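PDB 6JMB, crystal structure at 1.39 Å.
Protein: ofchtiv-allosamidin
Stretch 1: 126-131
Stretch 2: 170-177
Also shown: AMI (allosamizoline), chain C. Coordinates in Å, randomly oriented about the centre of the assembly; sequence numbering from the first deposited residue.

Stretch 1 126-131: EYPNRR
Stretch 2 170-177: EAAVQSYD

Residues 126-131 form an irregular segment that packs against the C-terminal part of a helix in 170-177; touching residues are at least 41 positions apart in sequence. A cis peptide bond precedes Tyr 127 (phi/psi -150/159), and a type II turn follows from Tyr 127 to Arg 130, with Pro 128 at -53/133 and Asn 129 at 63/26; Arg 130 N donates to Tyr 127 O at 3.2 Å. Proline's restricted phi fits the second position of such a turn, and Asn tolerates the positive phi of the third better than most residues do. Arg 130 (-141/170) is extended, and Arg 131 (57/-129; m, t, p, chi4 -155°) donates from NH1 to Glu 126 O at 2.8 Å. In the second stretch, Glu 170 to Ala 172 are helical. Gln 174 N to Ala 171 O (3.1 Å) and Ser 175 N to Ala 172 O (3.0 Å) span three residues, Tyr 176 N to Ala 172 O (3.1 Å) four; Tyr 176 (-134/143) is outside the helix. Asp 177 (-97/106, chi1 t) is at an N-cap position, its side chain capping a backbone N just past the stretch. Register is set by Pro 128 CA and Ser 175 CA, 4.8 Å apart.

Two hydrogen bonds join the stretches. Ser 175, chi1 m, donates from OG to Pro 128 O at 2.7 Å; Asn 129, chi1 t and chi2 37°, donates from ND2 to Gln 174 O at 2.9 Å, angle 159°. Ser 175 CB lies 4.0 Å from Pro 128 CB. The proline ring, C-gamma exo, is buried, with CD 4.2 Å from Tyr 176 CE1. Tyr 127 (m, chi2 -88°) points CA-to-CB toward the helix, and Tyr 176 OH meets its ring edge, 3.6 Å from CD1. The CA-to-CB bond of Tyr 176 (m, chi2 -67°) points sideways to the first stretch, but the end of the side chain comes nearer.

Arg 130 (m, t, p, chi4 -166°) lies along the helix, with CD 3.6 Å from Ser 175 OG and NH1 packed 3.6 Å from Ala 171 CB. Gln 174 (m, t, chi3 60°) folds back so that NE2 donates to Glu 170 O at 2.8 Å, while OE1 sits 3.7 Å from Arg 130 CG.

Three waters complete the seam. One donates to Asn 129 O (2.9 Å) and Gln 174 OE1 (2.7 Å). Another accepts from Arg 130 NH1 (2.8 Å) and donates to Ala 171 O (2.8 Å) and Ser 175 OG (2.7 Å). The third accepts from Arg 130 NE (3.0 Å) and donates to Gln 174 OE1 (2.7 Å). The contact buries 356 Å² over both sides and leaves Ser 175 O without a partner. The CA-to-CB bond of Glu 126 (m, t, chi3 -6°) points away from the second stretch; its OE2 lies 3.0 Å from allosamizoline N2.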

# COMPACT_ATOMS: atom_id res chain seq x y z
N GLU A 126 -8.06 -1.23 -8.89
CA GLU A 126 -7.06 -0.33 -9.48
C GLU A 126 -7.29 -0.24 -10.99
O GLU A 126 -6.72 -1.02 -11.76
CB GLU A 126 -5.64 -0.81 -9.12
CG GLU A 126 -5.45 -0.92 -7.60
CD GLU A 126 -4.01 -0.93 -7.13
OE1 GLU A 126 -3.08 -0.97 -7.95
OE2 GLU A 126 -3.81 -0.89 -5.89
N TYR A 127 -8.11 0.72 -11.44
CA TYR A 127 -8.84 1.70 -10.64
C TYR A 127 -10.12 2.00 -11.41
O TYR A 127 -10.16 1.83 -12.63
CB TYR A 127 -8.08 3.02 -10.57
CG TYR A 127 -6.71 2.94 -9.96
CD1 TYR A 127 -6.54 3.07 -8.59
CD2 TYR A 127 -5.59 2.75 -10.76
CE1 TYR A 127 -5.30 3.00 -8.02
CE2 TYR A 127 -4.33 2.67 -10.18
CZ TYR A 127 -4.20 2.80 -8.82
OH TYR A 127 -2.96 2.74 -8.23
N PRO A 128 -11.14 2.51 -10.73
CA PRO A 128 -12.32 2.99 -11.45
C PRO A 128 -11.93 3.99 -12.52
O PRO A 128 -11.11 4.89 -12.28
CB PRO A 128 -13.17 3.64 -10.35
CG PRO A 128 -12.75 2.91 -9.09
CD PRO A 128 -11.28 2.64 -9.27
N ASN A 129 -12.48 3.80 -13.72
CA ASN A 129 -12.30 4.76 -14.82
C ASN A 129 -10.85 4.89 -15.26
O ASN A 129 -10.44 5.92 -15.81
CB ASN A 129 -12.93 6.11 -14.48
CG ASN A 129 -12.95 7.08 -15.65
OD1 ASN A 129 -13.15 6.68 -16.79
ND2 ASN A 129 -12.71 8.35 -15.36
N ARG A 130 -10.04 3.86 -15.04
CA ARG A 130 -8.65 3.88 -15.49
C ARG A 130 -8.26 2.50 -16.01
O ARG A 130 -8.98 1.52 -15.84
CB ARG A 130 -7.70 4.32 -14.37
CG ARG A 130 -7.96 5.74 -13.89
CD ARG A 130 -7.03 6.15 -12.78
NE ARG A 130 -5.65 6.16 -13.21
CZ ARG A 130 -4.62 6.22 -12.38
NH1 ARG A 130 -4.82 6.29 -11.07
NH2 ARG A 130 -3.38 6.21 -12.85
N ARG A 131 -7.09 2.46 -16.64
CA ARG A 131 -6.50 1.22 -17.16
C ARG A 131 -7.50 0.57 -18.11
O ARG A 131 -8.01 1.25 -19.01
CB ARG A 131 -5.99 0.37 -16.00
CG ARG A 131 -4.95 1.06 -15.15
CD ARG A 131 -4.56 0.21 -13.95
NE ARG A 131 -3.66 -0.89 -14.32
CZ ARG A 131 -3.54 -2.02 -13.63
NH1 ARG A 131 -4.29 -2.23 -12.55
NH2 ARG A 131 -2.69 -2.96 -14.03
N GLU A 170 -4.62 14.38 -9.12
CA GLU A 170 -4.87 14.12 -10.54
C GLU A 170 -5.28 12.68 -10.79
O GLU A 170 -5.97 12.37 -11.76
CB GLU A 170 -3.66 14.51 -11.39
CG GLU A 170 -3.19 15.85 -11.03
CD GLU A 170 -2.09 15.73 -10.01
OE1 GLU A 170 -2.32 15.03 -9.00
OE2 GLU A 170 -1.13 16.45 -10.10
N ALA A 171 -4.84 11.77 -9.91
CA ALA A 171 -5.31 10.39 -9.98
C ALA A 171 -6.69 10.23 -9.34
O ALA A 171 -7.58 9.60 -9.92
CB ALA A 171 -4.31 9.45 -9.32
N ALA A 172 -6.88 10.81 -8.16
CA ALA A 172 -8.11 10.59 -7.40
C ALA A 172 -9.33 11.12 -8.13
O ALA A 172 -10.40 10.49 -8.10
CB ALA A 172 -7.98 11.24 -6.02
N VAL A 173 -9.21 12.27 -8.81
CA VAL A 173 -10.38 12.84 -9.48
C VAL A 173 -10.84 11.99 -10.65
O VAL A 173 -11.99 12.13 -11.10
CB VAL A 173 -10.17 14.30 -9.91
CG1 VAL A 173 -9.82 15.17 -8.71
CG2 VAL A 173 -9.11 14.38 -11.01
N GLN A 174 -9.98 11.11 -11.17
CA GLN A 174 -10.40 10.22 -12.24
C GLN A 174 -11.27 9.08 -11.75
O GLN A 174 -12.01 8.50 -12.55
CB GLN A 174 -9.18 9.61 -12.93
CG GLN A 174 -8.29 10.64 -13.61
CD GLN A 174 -7.08 10.00 -14.25
OE1 GLN A 174 -7.20 9.14 -15.13
NE2 GLN A 174 -5.90 10.39 -13.80
N SER A 175 -11.21 8.74 -10.45
CA SER A 175 -11.78 7.49 -9.98
C SER A 175 -12.87 7.63 -8.92
O SER A 175 -13.69 6.72 -8.81
CB SER A 175 -10.68 6.60 -9.37
OG SER A 175 -9.75 6.18 -10.36
N TYR A 176 -12.88 8.70 -8.12
CA TYR A 176 -13.63 8.68 -6.88
C TYR A 176 -14.45 9.94 -6.67
O TYR A 176 -14.01 11.05 -6.97
CB TYR A 176 -12.72 8.56 -5.65
CG TYR A 176 -11.64 7.52 -5.77
CD1 TYR A 176 -11.96 6.16 -5.83
CD2 TYR A 176 -10.31 7.88 -5.83
CE1 TYR A 176 -10.96 5.20 -5.94
CE2 TYR A 176 -9.30 6.93 -5.94
CZ TYR A 176 -9.64 5.60 -6.00
OH TYR A 176 -8.64 4.66 -6.11
N ASP A 177 -15.63 9.75 -6.11
CA ASP A 177 -16.34 10.81 -5.42
C ASP A 177 -16.02 10.66 -3.94
O ASP A 177 -16.51 9.72 -3.29
CB ASP A 177 -17.83 10.72 -5.67
CG ASP A 177 -18.59 11.77 -4.91
OD1 ASP A 177 -18.60 12.92 -5.38
OD2 ASP A 177 -19.12 11.44 -3.83
C1 AMI C . -0.22 -1.33 -3.96
C2 AMI C . -1.31 -2.27 -4.62
C3 AMI C . -0.61 -3.52 -4.85
C4 AMI C . 0.89 -3.09 -5.12
C5 AMI C . 1.10 -2.14 -4.04
C6 AMI C . 2.35 -1.21 -4.26
C7 AMI C . -1.87 -1.77 -2.54
C8 AMI C . -4.02 -2.30 -1.29
C9 AMI C . -2.14 -1.02 -0.11
N2 AMI C . -2.27 -2.37 -3.75
N7 AMI C . -2.68 -1.70 -1.32
O3 AMI C . -1.21 -4.24 -5.92
O4 AMI C . 1.85 -4.13 -4.97
O6 AMI C . 2.23 -0.59 -5.52
O7 AMI C . -0.62 -1.22 -2.57
O HOH W 1 -9.35 8.45 -16.56
O HOH W 2 -7.22 6.81 -9.70
O HOH W 3 -5.44 7.25 -15.95